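Local structure of putative aminooxidase (Propionibacterium acnes, 2BA9) at residues T253-L256 with E257-L260; D266-E269 with R270-F273. The protein probably isomerises polyunsaturated fatty acids to conjugated linoleic acid, using a bound flavin-adenine dinucleotide in a fold related to the flavin-containing amine oxidoreductases. All coordinates share one frame; numbering follows the deposited sequence.

Contact 1. Residues T253-L256 with E257-L260; sequences TVPL and EKFL. With FAD (flavin-adenine dinucleotide), chain D.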
loop_
_atom_site.group_PDB
_atom_site.type_symbol
_atom_site.label_atom_id
_atom_site.label_comp_id
_atom_site.label_asym_id
_atom_site.label_seq_id
_atom_site.Cartn_x
_atom_site.Cartn_y
_atom_site.Cartn_z
ATOM N N THR A 253 10.628 -5.134 7.719
ATOM C CA THR A 253 9.370 -4.724 7.085
ATOM C C THR A 253 9.335 -3.197 6.921
ATOM O O THR A 253 8.270 -2.612 6.715
ATOM C CB THR A 253 8.114 -5.194 7.897
ATOM O OG1 THR A 253 8.008 -4.442 9.115
ATOM C CG2 THR A 253 8.184 -6.673 8.198
ATOM N N VAL A 254 10.514 -2.570 7.004
ATOM C CA VAL A 254 10.663 -1.116 6.961
ATOM C C VAL A 254 11.361 -0.665 5.677
ATOM O O VAL A 254 11.980 -1.491 4.996
ATOM C CB VAL A 254 11.448 -0.593 8.182
ATOM C CG1 VAL A 254 10.572 -0.642 9.438
ATOM C CG2 VAL A 254 12.736 -1.382 8.385
ATOM N N PRO A 255 11.281 0.648 5.343
ATOM C CA PRO A 255 11.932 1.136 4.126
ATOM C C PRO A 255 13.409 0.735 4.040
ATOM O O PRO A 255 14.219 1.037 4.928
ATOM C CB PRO A 255 11.736 2.656 4.213
ATOM C CG PRO A 255 10.523 2.832 5.011
ATOM C CD PRO A 255 10.618 1.747 6.055
ATOM N N LEU A 256 13.734 0.019 2.970
ATOM C CA LEU A 256 15.027 -0.626 2.833
ATOM C C LEU A 256 16.136 0.320 2.380
ATOM O O LEU A 256 17.288 0.111 2.704
ATOM C CB LEU A 256 14.928 -1.794 1.864
ATOM C CG LEU A 256 14.023 -2.959 2.261
ATOM C CD1 LEU A 256 14.113 -4.053 1.160
ATOM C CD2 LEU A 256 14.374 -3.494 3.650
ATOM N N GLU A 257 15.785 1.342 1.620
ATOM C CA GLU A 257 16.728 2.398 1.285
ATOM C C GLU A 257 17.097 3.232 2.525
ATOM O O GLU A 257 18.209 3.740 2.610
ATOM C CB GLU A 257 16.190 3.288 0.139
ATOM C CG GLU A 257 15.171 4.375 0.496
ATOM C CD GLU A 257 13.766 3.844 0.694
ATOM O OE1 GLU A 257 13.530 3.184 1.726
ATOM O OE2 GLU A 257 12.895 4.091 -0.166
ATOM N N LYS A 258 16.154 3.382 3.466
ATOM C CA LYS A 258 16.404 4.125 4.708
ATOM C C LYS A 258 17.256 3.332 5.693
ATOM O O LYS A 258 18.029 3.911 6.467
ATOM C CB LYS A 258 15.083 4.515 5.365
ATOM C CG LYS A 258 14.192 5.381 4.452
ATOM C CD LYS A 258 13.314 6.326 5.277
ATOM C CE LYS A 258 12.636 7.382 4.401
ATOM N NZ LYS A 258 11.293 6.936 4.007
ATOM N N PHE A 259 17.067 2.011 5.657
ATOM C CA PHE A 259 17.832 1.017 6.430
ATOM C C PHE A 259 19.320 1.112 6.125
ATOM O O PHE A 259 20.153 0.864 6.994
ATOM C CB PHE A 259 17.291 -0.388 6.118
ATOM C CG PHE A 259 18.159 -1.520 6.603
ATOM C CD1 PHE A 259 18.119 -1.931 7.932
ATOM C CD2 PHE A 259 18.989 -2.208 5.717
ATOM C CE1 PHE A 259 18.920 -2.996 8.378
ATOM C CE2 PHE A 259 19.780 -3.262 6.158
ATOM C CZ PHE A 259 19.744 -3.655 7.491
ATOM N N LEU A 260 19.645 1.496 4.890
ATOM C CA LEU A 260 21.030 1.710 4.488
ATOM C C LEU A 260 21.732 2.704 5.395
ATOM O O LEU A 260 22.923 2.557 5.685
ATOM C CB LEU A 260 21.103 2.244 3.056
ATOM C CG LEU A 260 20.662 1.338 1.909
ATOM C CD1 LEU A 260 20.749 2.112 0.595
ATOM C CD2 LEU A 260 21.520 0.068 1.863
HETATM P PA FAD D . 3.633 0.439 6.912
HETATM O O1A FAD D . 2.137 0.338 6.960
HETATM O O2A FAD D . 4.212 1.728 6.363
HETATM O O5B FAD D . 4.202 0.289 8.402
HETATM C C5B FAD D . 5.600 0.300 8.567
HETATM C C4B FAD D . 5.948 0.389 10.038
HETATM O O4B FAD D . 7.354 0.359 10.177
HETATM C C3B FAD D . 5.420 1.676 10.675
HETATM O O3B FAD D . 4.660 1.369 11.822
HETATM C C2B FAD D . 6.673 2.464 10.975
HETATM O O2B FAD D . 6.514 3.373 12.065
HETATM C C1B FAD D . 7.714 1.340 11.123
HETATM N N9A FAD D . 9.072 1.868 10.902
HETATM C C8A FAD D . 9.531 2.580 9.814
HETATM N N7A FAD D . 10.840 2.899 10.019
HETATM C C5A FAD D . 11.220 2.397 11.227
HETATM C C6A FAD D . 12.428 2.433 11.952
HETATM N N6A FAD D . 13.596 2.720 11.290
HETATM N N1A FAD D . 12.492 1.780 13.178
HETATM C C2A FAD D . 11.379 1.154 13.720
HETATM N N3A FAD D . 10.193 1.129 12.998
HETATM C C4A FAD D . 10.105 1.752 11.790
HETATM N N1 FAD D . -4.010 -0.811 1.556
HETATM C C2 FAD D . -5.014 -1.659 1.135
HETATM O O2 FAD D . -4.864 -2.878 1.219
HETATM N N3 FAD D . -6.171 -1.135 0.593
HETATM C C4 FAD D . -6.339 0.231 0.500
HETATM O O4 FAD D . -7.399 0.667 0.026
HETATM C C4X FAD D . -5.329 1.092 0.940
HETATM N N5 FAD D . -5.452 2.467 0.842
HETATM C C5X FAD D . -4.534 3.323 1.420
HETATM C C6 FAD D . -4.756 4.699 1.430
HETATM C C7 FAD D . -3.841 5.545 2.051
HETATM C C7M FAD D . -4.121 7.021 2.058
HETATM C C8 FAD D . -2.699 5.017 2.648
HETATM C C8M FAD D . -1.683 5.885 3.325
HETATM C C9 FAD D . -2.484 3.641 2.627
HETATM C C9A FAD D . -3.389 2.779 2.006
HETATM N N10 FAD D . -3.181 1.388 1.954
HETATM C C10 FAD D . -4.170 0.551 1.489
HETATM C "C1'" FAD D . -1.809 0.814 2.066
HETATM C "C2'" FAD D . -1.587 0.123 3.406
HETATM O "O2'" FAD D . -2.007 0.931 4.500
HETATM C "C3'" FAD D . -0.107 -0.212 3.506
HETATM O "O3'" FAD D . 0.303 -0.898 2.320
HETATM C "C4'" FAD D . 0.180 -1.043 4.746
HETATM O "O4'" FAD D . 0.034 -0.270 5.931
HETATM C "C5'" FAD D . 1.582 -1.624 4.622
HETATM O "O5'" FAD D . 2.002 -2.134 5.856
HETATM P P FAD D . 3.584 -2.288 6.172
HETATM O O1P FAD D . 3.794 -2.800 7.585
HETATM O O2P FAD D . 4.168 -3.193 5.144
HETATM O O3P FAD D . 4.208 -0.811 6.084
#
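The CB of Pro255 is where the side chains of Glu257 and Lys258 meet the proline ring, at the point where the chain leaves a loop and enters helix 256-259. The carboxylate of Glu257 curls back over the proline CB: chi1 of 80° sets CG between the backbone N and the carbonyl carbon, and a bend at chi2 (-79°) carries OE1 to 3.1 Å from Pro255 CB. The same oxygen accepts a hydrogen bond from Lys258 N (3.2 Å) on its anti side, while OE2 is held by the hydroxyl of Tyr369. Beside it the aliphatic part of Lys258 runs past the proline, its CG 3.7 Å from Pro255 CB. Phe259 N bonds to Pro255 O at 3.1 Å, and Leu260 N makes a weak bond to Leu256 O, which also lies at the edge of the Phe259 ring. On the FAD side, Val254 CG1 sits 3.3 Å from N9A of the adenine, and Pro255 CD lies farther off, 4.0 Å from C8A. The turn thus offers the adenine an apolar surface of valine and proline, while the glutamate, bonded at both oxygens, gives the first helical turn a side-chain acceptor for one of its amides.

Contact 2. Residues D266-E269 with R270-F273; sequences DDDE and REYF
Glu269 and Arg270, adjacent in sequence, bury the most surface in this two-turn helix, and each reaches back or forward by about one turn. The extended chain of Glu269 runs alongside Phe273, with Glu269 CG 3.6 Å from Phe273 CE2. Glu269 CA stands over a face of the same ring, 4.1 Å from the centroid and 18° off the normal, a CH-pi contact. Carboxylate and ring planes are turned 46° apart. At its far end Glu269 OE1 accepts from Asp266 N (3.0 Å), and Asp266 OD1 in return takes Glu269 N at 2.9 Å: a capping box, with Asp266 as N-cap and a weaker bond from Asp268 N to the same oxygen.

The guanidinium of Arg270 lies back along the helix, beside Asp267. Its chain bends at chi3 (-74°), and both terminal nitrogens close on a single oxygen of Asp267, OD1 lying 3.0 Å from NH2 and 3.1 Å from NH1. The two groups are nearly perpendicular, and the grip is uneven: NH1 meets the anti lone pair, whereas NH2 comes from above the carboxylate plane. Asp266 O lies over one guanidinium face while accepting the backbone bond from Arg270 N. Carboxylates on the first turn probably interact favourably with the helix dipole, and Arg270 probably offsets part of their charge.

Around the helix, Arg393 bridges to both Asp266 and Asp268, and Arg231 pairs with Glu269 OE1, whose partner oxygen OE2 is bonded to Tyr398 of strand 396-398. The Phe273 ring meets Tyr398 edge-to-face and touches Leu256 of helix 256-259. Tyr272 and Phe273 also pack on helix 383-389, so helix 267-273 packs against both helices and against strand 396-398, an outermost strand of the parallel sheet.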
loop_
_atom_site.group_PDB
_atom_site.type_symbol
_atom_site.label_atom_id
_atom_site.label_comp_id
_atom_site.label_asym_id
_atom_site.label_seq_id
_atom_site.Cartn_x
_atom_site.Cartn_y
_atom_site.Cartn_z
ATOM N N ASP A 266 25.733 -3.996 2.987
ATOM C CA ASP A 266 26.766 -4.447 2.078
ATOM C C ASP A 266 26.609 -3.828 0.679
ATOM O O ASP A 266 25.676 -3.054 0.419
ATOM C CB ASP A 266 26.879 -5.979 2.066
ATOM C CG ASP A 266 25.711 -6.679 1.411
ATOM O OD1 ASP A 266 24.996 -6.084 0.585
ATOM O OD2 ASP A 266 25.541 -7.871 1.716
ATOM N N ASP A 267 27.558 -4.150 -0.197
ATOM C CA ASP A 267 27.639 -3.561 -1.539
ATOM C C ASP A 267 26.329 -3.702 -2.309
ATOM O O ASP A 267 25.915 -2.783 -3.026
ATOM C CB ASP A 267 28.784 -4.219 -2.346
ATOM C CG ASP A 267 30.153 -3.687 -1.975
ATOM O OD1 ASP A 267 30.230 -2.548 -1.481
ATOM O OD2 ASP A 267 31.174 -4.397 -2.200
ATOM N N ASP A 268 25.684 -4.857 -2.148
ATOM C CA ASP A 268 24.454 -5.179 -2.864
ATOM C C ASP A 268 23.254 -4.443 -2.284
ATOM O O ASP A 268 22.372 -3.998 -3.021
ATOM C CB ASP A 268 24.204 -6.689 -2.834
ATOM C CG ASP A 268 25.112 -7.451 -3.773
ATOM O OD1 ASP A 268 25.640 -6.865 -4.738
ATOM O OD2 ASP A 268 25.302 -8.661 -3.555
ATOM N N GLU A 269 23.226 -4.328 -0.964
ATOM C CA GLU A 269 22.169 -3.611 -0.296
ATOM C C GLU A 269 22.198 -2.148 -0.723
ATOM O O GLU A 269 21.191 -1.641 -1.213
ATOM C CB GLU A 269 22.273 -3.787 1.221
ATOM C CG GLU A 269 21.894 -5.197 1.667
ATOM C CD GLU A 269 22.026 -5.417 3.164
ATOM O OE1 GLU A 269 23.013 -4.922 3.761
ATOM O OE2 GLU A 269 21.148 -6.102 3.737
ATOM N N ARG A 270 23.346 -1.489 -0.582
ATOM C CA ARG A 270 23.500 -0.109 -1.079
ATOM C C ARG A 270 23.077 0.008 -2.541
ATOM O O ARG A 270 22.189 0.786 -2.871
ATOM C CB ARG A 270 24.939 0.404 -0.910
ATOM C CG ARG A 270 25.155 1.196 0.366
ATOM C CD ARG A 270 26.612 1.479 0.617
ATOM N NE ARG A 270 27.322 0.282 1.070
ATOM C CZ ARG A 270 28.291 -0.358 0.409
ATOM N NH1 ARG A 270 28.725 0.059 -0.783
ATOM N NH2 ARG A 270 28.840 -1.434 0.962
ATOM N N GLU A 271 23.701 -0.783 -3.402
ATOM C CA GLU A 271 23.453 -0.721 -4.854
ATOM C C GLU A 271 21.998 -0.909 -5.249
ATOM O O GLU A 271 21.481 -0.172 -6.082
ATOM C CB GLU A 271 24.283 -1.772 -5.600
ATOM C CG GLU A 271 24.260 -1.574 -7.114
ATOM C CD GLU A 271 24.903 -2.707 -7.869
ATOM O OE1 GLU A 271 25.540 -3.572 -7.221
ATOM O OE2 GLU A 271 24.757 -2.735 -9.116
ATOM N N TYR A 272 21.353 -1.915 -4.666
ATOM C CA TYR A 272 19.977 -2.253 -5.043
ATOM C C TYR A 272 18.923 -1.482 -4.265
ATOM O O TYR A 272 17.953 -1.002 -4.855
ATOM C CB TYR A 272 19.759 -3.775 -4.995
ATOM C CG TYR A 272 20.375 -4.407 -6.227
ATOM C CD1 TYR A 272 21.748 -4.572 -6.329
ATOM C CD2 TYR A 272 19.589 -4.744 -7.326
ATOM C CE1 TYR A 272 22.325 -5.113 -7.481
ATOM C CE2 TYR A 272 20.147 -5.272 -8.472
ATOM C CZ TYR A 272 21.516 -5.453 -8.548
ATOM O OH TYR A 272 22.079 -5.975 -9.686
ATOM N N PHE A 273 19.117 -1.306 -2.965
ATOM C CA PHE A 273 18.124 -0.554 -2.191
ATOM C C PHE A 273 18.099 0.944 -2.575
ATOM O O PHE A 273 17.064 1.609 -2.428
ATOM C CB PHE A 273 18.309 -0.760 -0.685
ATOM C CG PHE A 273 18.209 -2.209 -0.239
ATOM C CD1 PHE A 273 17.655 -3.197 -1.056
ATOM C CD2 PHE A 273 18.639 -2.577 1.023
ATOM C CE1 PHE A 273 17.573 -4.519 -0.620
ATOM C CE2 PHE A 273 18.541 -3.892 1.461
ATOM C CZ PHE A 273 18.017 -4.863 0.638
#

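Contacts 1 and 2 follow one another along the chain, contact 1 covering the loop and short helix 256-259 that follow strand 249-252 of the parallel sheet, contact 2 the next helix, 267-273. Their centres lie 11 Å apart on the same side of the chain's centre. They touch directly: Leu260 CD2 comes 3.4 Å from Arg270 N, and Leu256 O is 3.4 Å from Phe273 CD2. Helix 256-259 lies between the FAD adenine end and helix 267-273, whose Phe273 side chain is about 13 Å from the cofactor. The pair illustrates how a strand of a dinucleotide-binding sheet can be followed by a cofactor-facing turn and then by an outer helix packed behind it.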